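Local coordinates for anti-H(O) lectin 1 (Ulex europaeus, PDB 1FX5), which binds L-fucose, and with it the H(O) blood-group determinant, as a calcium- and manganese-containing legume lectin that forms a homodimer, at residues F6-K9 with N10-Q13; P132-F135 with W136-G139; I173-A176 with S177-T180. All coordinates share one frame; numbering follows the deposited sequence.

Interaction 1: F6-K9 with N10-Q13; sequences FKFK and NFSQ
F8 and F11 meet where the strand 3-8 gives way to a loop, three residues apart in the chain. Their ring planes are near parallel, 25° apart, but the rings are strongly offset, with centroids 5.1 Å apart and little face shared. The touching is done by one corner of F11: its CE2 sits over one face of the F8 ring, towards the rim, 3.7 Å from F8 CG, and CD2 comes within 3.8 Å of F8 CD1. As whole side chains the two cross at about a right angle. F11 CG lies anti to its own carbonyl carbon (chi1 -55°), and this swings the ring back along the chain to F8. In the plane of the F8 ring, F6 CE1 comes up to its edge. The charged end of K9 and the amide of N10, a partly occupied N-glycosylation site without sugar here, suit an exposed bend. Both phenylalanines also press on L18 of the strand 18-22, which explains their apolar character. K9 N is hydrogen-bonded to D2 of the second subunit, and F6 and K7 pair with a strand of that subunit, the continuous antiparallel sheet across the interface that marks the canonical legume lectin dimer.

Interaction 2: P132-F135 with W136-G139; sequences PVNF and WDPG. Unlike the reference sequence in segment 136-139: W136 (reference Asp). With CA (calcium ion), chain G; MN (manganese (II) ion), chain F.
N134 lies against the face of the W136 indole while its tip binds calcium. Its CB stands over the six-membered ring, 4.0 Å from the centroid, a CH-pi contact; on another side the same carbon is 3.2 Å from D137 OD1. CG, placed anti to the carbonyl carbon (chi1 -77°), continues over the ring to within 3.6 Å of W136 CZ2, and the amide plane is only 12° from that of the indole. At the tip the two ends divide the work. OD1 binds the calcium ion at 2.3 Å, whereas ND2 lies over the indole, 3.8 Å from W136 CZ2, makes a weak hydrogen bond back to V133 O and is also hydrogen-bonded to a diol, probably from the crystallisation liquor. An asparagine suits this place because one flat group offers both an oxygen for the metal and an N-H for the loop.

D137 runs alongside N134 and is shared between the metals: OD1 binds calcium and OD2 binds manganese at 2.1 Å. A type I turn brings the two residues together, its D137 N to N134 O bond being 3.3 Å long. W136, which differs from the reference sequence, turns its edge to the face of F135, with ring planes at 78°, and its NE1 donates to a calcium-bound water. D127 and the carbonyl of I129 also bind calcium, while E125, D127 and H142 join D137 at manganese, completing the paired calcium-manganese site of the legume lectins.

Interaction 3: I173-A176 with S177-T180; sequences IYEA and SSKT
A beta hairpin closed by a G1 beta bulge joins the strand 168-175 to the strand 180-187, and residues 176-179 form its turn. K179 and T180 both face E175 across the antiparallel ladder. E175 N donates to T180 O at 3.1 Å, whereas E175 O receives weaker bonds from the backbone N-H groups of S178, K179 and T180. K179 takes the positive backbone angles of the bulge (phi 62°), unusual for a residue with a side chain. The extended side chain of E175 carries its carboxylate alongside the turn: its OE1 accepts from S177 OG and from S178 OG, each at 2.9 Å, and the two hydroxyls approach from opposite faces of the carboxylate plane. T180 OG1 in turn donates to S178 OG, also at 2.9 Å. The Y174 ring runs beside K179, with its OH 3.7 Å from K179 CG; that hydroxyl is hydrogen-bonded to V200 O, just past the strand 192-199. Short serines and a threonine suit a tight turn because their hydroxyls, close to the backbone, can turn to the E175 carboxylate and to each other. With two hydroxyls gripping one oxygen, the negative charge of E175 is probably eased, and its side chain is held alongside the turn.

Overall arrangement
All three contacts are local, each made along one continuous run of chain, and they lie well apart: the centres of interactions 1 and 2 are 35 Å apart, on opposite sides of the chain's centre. Interactions 1 and 3 both sit at strand ends and reach the same sheet, yet differ in kind. In interaction 1 two buried aromatic rings meet beside the subunit interface, whereas interaction 3 is a surface hairpin turn run by backbone and hydroxyl hydrogen bonds. Interaction 2 is partly buried and belongs to a loop without regular structure, shaped by coordination to two metals as well as by a turn and by CH-pi and edge-to-face contacts. Apolar cover, metal binding and turn closure thus go with different places in the fold.

Interaction 1: F6-K9 with N10-Q13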
loop_
_atom_site.group_PDB
_atom_site.type_symbol
_atom_site.label_atom_id
_atom_site.label_comp_id
_atom_site.label_asym_id
_atom_site.label_seq_id
_atom_site.Cartn_x
_atom_site.Cartn_y
_atom_site.Cartn_z
ATOM N N PHE A 6 3.351 -5.009 5.413
ATOM C CA PHE A 6 2.459 -5.931 4.723
ATOM C C PHE A 6 3.089 -7.305 4.742
ATOM O O PHE A 6 4.313 -7.427 4.946
ATOM C CB PHE A 6 2.144 -5.481 3.271
ATOM C CG PHE A 6 3.354 -5.287 2.392
ATOM C CD1 PHE A 6 4.036 -6.388 1.848
ATOM C CD2 PHE A 6 3.753 -4.015 2.022
ATOM C CE1 PHE A 6 5.085 -6.221 0.938
ATOM C CE2 PHE A 6 4.785 -3.846 1.123
ATOM C CZ PHE A 6 5.452 -4.952 0.574
ATOM N N LYS A 7 2.264 -8.337 4.590
ATOM C CA LYS A 7 2.748 -9.716 4.584
ATOM C C LYS A 7 1.941 -10.548 3.610
ATOM O O LYS A 7 0.697 -10.501 3.613
ATOM C CB LYS A 7 2.653 -10.360 5.971
ATOM C CG LYS A 7 3.288 -11.745 6.024
ATOM C CD LYS A 7 2.833 -12.573 7.218
ATOM C CE LYS A 7 3.412 -12.078 8.532
ATOM N NZ LYS A 7 3.025 -12.988 9.665
ATOM N N PHE A 8 2.644 -11.256 2.740
ATOM C CA PHE A 8 2.022 -12.116 1.751
ATOM C C PHE A 8 2.458 -13.522 2.184
ATOM O O PHE A 8 3.667 -13.834 2.167
ATOM C CB PHE A 8 2.604 -11.884 0.347
ATOM C CG PHE A 8 2.159 -10.616 -0.334
ATOM C CD1 PHE A 8 1.056 -10.618 -1.182
ATOM C CD2 PHE A 8 2.901 -9.445 -0.207
ATOM C CE1 PHE A 8 0.699 -9.473 -1.899
ATOM C CE2 PHE A 8 2.548 -8.297 -0.920
ATOM C CZ PHE A 8 1.442 -8.314 -1.770
ATOM N N LYS A 9 1.511 -14.356 2.611
ATOM C CA LYS A 9 1.831 -15.725 3.033
ATOM C C LYS A 9 2.049 -16.586 1.785
ATOM O O LYS A 9 2.696 -17.626 1.837
ATOM C CB LYS A 9 0.731 -16.275 3.910
ATOM C CG LYS A 9 0.713 -15.575 5.230
ATOM C CD LYS A 9 -0.432 -16.026 6.084
ATOM C CE LYS A 9 -0.327 -15.376 7.447
ATOM N NZ LYS A 9 -1.672 -15.282 8.049
ATOM N N ASN A 10 1.456 -16.129 0.688
ATOM C CA ASN A 10 1.509 -16.735 -0.644
ATOM C C ASN A 10 0.882 -15.687 -1.557
ATOM O O ASN A 10 0.445 -14.654 -1.063
ATOM C CB ASN A 10 0.812 -18.101 -0.739
ATOM C CG ASN A 10 -0.647 -18.062 -0.363
ATOM O OD1 ASN A 10 -1.270 -17.007 -0.297
ATOM N ND2 ASN A 10 -1.207 -19.235 -0.113
ATOM N N PHE A 11 0.829 -15.926 -2.859
ATOM C CA PHE A 11 0.252 -14.951 -3.788
ATOM C C PHE A 11 -0.965 -15.461 -4.567
ATOM O O PHE A 11 -1.011 -16.634 -4.939
ATOM C CB PHE A 11 1.345 -14.496 -4.777
ATOM C CG PHE A 11 2.597 -13.954 -4.108
ATOM C CD1 PHE A 11 3.617 -14.816 -3.699
ATOM C CD2 PHE A 11 2.752 -12.589 -3.889
ATOM C CE1 PHE A 11 4.767 -14.332 -3.087
ATOM C CE2 PHE A 11 3.903 -12.090 -3.275
ATOM C CZ PHE A 11 4.910 -12.969 -2.876
ATOM N N SER A 12 -1.939 -14.590 -4.840
ATOM C CA SER A 12 -3.139 -15.008 -5.590
ATOM C C SER A 12 -3.121 -14.512 -7.030
ATOM O O SER A 12 -2.680 -13.393 -7.303
ATOM C CB SER A 12 -4.437 -14.582 -4.875
ATOM O OG SER A 12 -4.372 -13.252 -4.384
ATOM N N GLN A 13 -3.642 -15.325 -7.943
ATOM C CA GLN A 13 -3.667 -14.956 -9.354
ATOM C C GLN A 13 -4.465 -13.716 -9.736
ATOM O O GLN A 13 -4.132 -13.053 -10.717
ATOM C CB GLN A 13 -4.121 -16.128 -10.215
ATOM C CG GLN A 13 -3.093 -17.212 -10.362
ATOM C CD GLN A 13 -3.598 -18.348 -11.219
ATOM O OE1 GLN A 13 -3.323 -18.407 -12.423
ATOM N NE2 GLN A 13 -4.347 -19.265 -10.606
#

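Interaction 2: P132-F135 with W136-G139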
loop_
_atom_site.group_PDB
_atom_site.type_symbol
_atom_site.label_atom_id
_atom_site.label_comp_id
_atom_site.label_asym_id
_atom_site.label_seq_id
_atom_site.Cartn_x
_atom_site.Cartn_y
_atom_site.Cartn_z
ATOM N N PRO A 132 34.277 -15.209 -16.745
ATOM C CA PRO A 132 34.376 -14.356 -17.937
ATOM C C PRO A 132 33.048 -14.009 -18.626
ATOM O O PRO A 132 32.995 -13.069 -19.429
ATOM C CB PRO A 132 35.221 -15.206 -18.910
ATOM C CG PRO A 132 35.803 -16.288 -18.077
ATOM C CD PRO A 132 34.743 -16.568 -17.064
ATOM N N VAL A 133 32.000 -14.789 -18.379
ATOM C CA VAL A 133 30.701 -14.513 -19.009
ATOM C C VAL A 133 30.250 -13.071 -18.803
ATOM O O VAL A 133 29.710 -12.460 -19.716
ATOM C CB VAL A 133 29.627 -15.500 -18.531
ATOM C CG1 VAL A 133 28.305 -15.209 -19.214
ATOM C CG2 VAL A 133 30.078 -16.930 -18.834
ATOM N N ASN A 134 30.417 -12.555 -17.588
ATOM C CA ASN A 134 30.049 -11.180 -17.262
ATOM C C ASN A 134 31.390 -10.615 -16.825
ATOM O O ASN A 134 31.819 -10.845 -15.692
ATOM C CB ASN A 134 29.052 -11.126 -16.107
ATOM C CG ASN A 134 27.632 -11.494 -16.533
ATOM O OD1 ASN A 134 26.729 -11.637 -15.702
ATOM N ND2 ASN A 134 27.432 -11.653 -17.832
ATOM N N PHE A 135 32.064 -9.891 -17.715
ATOM C CA PHE A 135 33.375 -9.328 -17.380
ATOM C C PHE A 135 33.484 -8.366 -16.200
ATOM O O PHE A 135 34.564 -8.184 -15.654
ATOM C CB PHE A 135 34.067 -8.738 -18.619
ATOM C CG PHE A 135 33.466 -7.448 -19.105
ATOM C CD1 PHE A 135 32.630 -7.433 -20.202
ATOM C CD2 PHE A 135 33.785 -6.241 -18.495
ATOM C CE1 PHE A 135 32.131 -6.233 -20.687
ATOM C CE2 PHE A 135 33.290 -5.038 -18.970
ATOM C CZ PHE A 135 32.466 -5.030 -20.067
ATOM N N TRP A 136 32.375 -7.762 -15.797
ATOM C CA TRP A 136 32.383 -6.820 -14.679
ATOM C C TRP A 136 32.235 -7.438 -13.277
ATOM O O TRP A 136 32.289 -6.713 -12.294
ATOM C CB TRP A 136 31.244 -5.817 -14.871
ATOM C CG TRP A 136 29.911 -6.491 -15.089
ATOM C CD1 TRP A 136 28.995 -6.864 -14.123
ATOM C CD2 TRP A 136 29.339 -6.871 -16.358
ATOM N NE1 TRP A 136 27.895 -7.442 -14.729
ATOM C CE2 TRP A 136 28.079 -7.455 -16.090
ATOM C CE3 TRP A 136 29.772 -6.778 -17.691
ATOM C CZ2 TRP A 136 27.250 -7.927 -17.104
ATOM C CZ3 TRP A 136 28.946 -7.252 -18.700
ATOM C CH2 TRP A 136 27.701 -7.818 -18.400
ATOM N N ASP A 137 31.962 -8.744 -13.211
ATOM C CA ASP A 137 31.774 -9.494 -11.952
ATOM C C ASP A 137 33.008 -10.260 -11.440
ATOM O O ASP A 137 33.994 -10.408 -12.170
ATOM C CB ASP A 137 30.742 -10.609 -12.185
ATOM C CG ASP A 137 29.321 -10.129 -12.218
ATOM O OD1 ASP A 137 28.534 -10.754 -12.980
ATOM O OD2 ASP A 137 28.971 -9.183 -11.464
ATOM N N PRO A 138 32.976 -10.724 -10.159
ATOM C CA PRO A 138 34.113 -11.508 -9.654
ATOM C C PRO A 138 33.977 -12.870 -10.411
ATOM O O PRO A 138 32.916 -13.158 -10.993
ATOM C CB PRO A 138 33.812 -11.645 -8.151
ATOM C CG PRO A 138 32.360 -11.263 -7.999
ATOM C CD PRO A 138 32.154 -10.218 -9.041
ATOM N N GLY A 139 35.013 -13.704 -10.410
ATOM C CA GLY A 139 34.928 -14.974 -11.123
ATOM C C GLY A 139 34.148 -16.121 -10.527
ATOM O O GLY A 139 34.657 -17.241 -10.559
HETATM CA CA CA G . 26.312 -11.617 -13.468
HETATM MN MN MN F . 27.268 -9.225 -10.192
HETATM O O HOH W 1 25.504 -9.421 -13.644
HETATM O O HOH W 2 26.277 -7.678 -11.254
HETATM O O HOH W 3 28.562 -7.800 -9.139
HETATM O O HOH W 4 24.235 -12.429 -14.020
#

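Interaction 3: I173-A176 with S177-T180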
loop_
_atom_site.group_PDB
_atom_site.type_symbol
_atom_site.label_atom_id
_atom_site.label_comp_id
_atom_site.label_asym_id
_atom_site.label_seq_id
_atom_site.Cartn_x
_atom_site.Cartn_y
_atom_site.Cartn_z
ATOM N N ILE A 173 18.157 -5.804 5.915
ATOM C CA ILE A 173 17.882 -4.740 6.879
ATOM C C ILE A 173 18.614 -3.415 6.633
ATOM O O ILE A 173 19.806 -3.405 6.260
ATOM C CB ILE A 173 18.348 -5.214 8.305
ATOM C CG1 ILE A 173 17.585 -6.460 8.740
ATOM C CG2 ILE A 173 18.196 -4.115 9.351
ATOM C CD1 ILE A 173 18.292 -7.218 9.843
ATOM N N TYR A 174 17.906 -2.303 6.779
ATOM C CA TYR A 174 18.556 -1.021 6.596
ATOM C C TYR A 174 18.326 -0.296 7.921
ATOM O O TYR A 174 17.179 -0.102 8.338
ATOM C CB TYR A 174 18.012 -0.199 5.424
ATOM C CG TYR A 174 18.790 1.105 5.223
ATOM C CD1 TYR A 174 20.108 1.101 4.749
ATOM C CD2 TYR A 174 18.227 2.335 5.549
ATOM C CE1 TYR A 174 20.842 2.280 4.614
ATOM C CE2 TYR A 174 18.950 3.526 5.417
ATOM C CZ TYR A 174 20.250 3.495 4.956
ATOM O OH TYR A 174 20.955 4.689 4.864
ATOM N N GLU A 175 19.410 -0.019 8.637
ATOM C CA GLU A 175 19.322 0.678 9.915
ATOM C C GLU A 175 19.765 2.120 9.637
ATOM O O GLU A 175 20.956 2.384 9.451
ATOM C CB GLU A 175 20.243 0.042 10.940
ATOM C CG GLU A 175 20.164 0.753 12.264
ATOM C CD GLU A 175 21.335 0.436 13.164
ATOM O OE1 GLU A 175 22.203 1.326 13.345
ATOM O OE2 GLU A 175 21.393 -0.701 13.685
ATOM N N ALA A 176 18.815 3.046 9.664
ATOM C CA ALA A 176 19.082 4.465 9.402
ATOM C C ALA A 176 20.140 5.188 10.251
ATOM O O ALA A 176 20.906 5.994 9.714
ATOM C CB ALA A 176 17.763 5.266 9.399
ATOM N N SER A 177 20.188 4.910 11.558
ATOM C CA SER A 177 21.162 5.560 12.447
ATOM C C SER A 177 22.613 5.329 12.030
ATOM O O SER A 177 23.401 6.270 12.039
ATOM C CB SER A 177 20.937 5.181 13.921
ATOM O OG SER A 177 20.918 3.768 14.085
ATOM N N SER A 178 22.982 4.107 11.647
ATOM C CA SER A 178 24.370 3.902 11.238
ATOM C C SER A 178 24.508 3.825 9.719
ATOM O O SER A 178 25.622 3.716 9.228
ATOM C CB SER A 178 24.944 2.642 11.850
ATOM O OG SER A 178 24.243 1.543 11.332
ATOM N N LYS A 179 23.386 3.902 8.990
ATOM C CA LYS A 179 23.372 3.835 7.513
ATOM C C LYS A 179 23.894 2.495 6.955
ATOM O O LYS A 179 24.403 2.441 5.827
ATOM C CB LYS A 179 24.157 5.011 6.912
ATOM C CG LYS A 179 23.399 6.310 7.054
ATOM C CD LYS A 179 24.181 7.509 6.587
ATOM C CE LYS A 179 25.076 8.045 7.681
ATOM N NZ LYS A 179 25.703 9.311 7.210
ATOM N N THR A 180 23.713 1.423 7.736
ATOM C CA THR A 180 24.150 0.066 7.376
ATOM C C THR A 180 23.098 -0.763 6.629
ATOM O O THR A 180 21.941 -0.817 7.043
ATOM C CB THR A 180 24.581 -0.724 8.659
ATOM O OG1 THR A 180 25.651 -0.033 9.322
ATOM C CG2 THR A 180 25.071 -2.097 8.306
#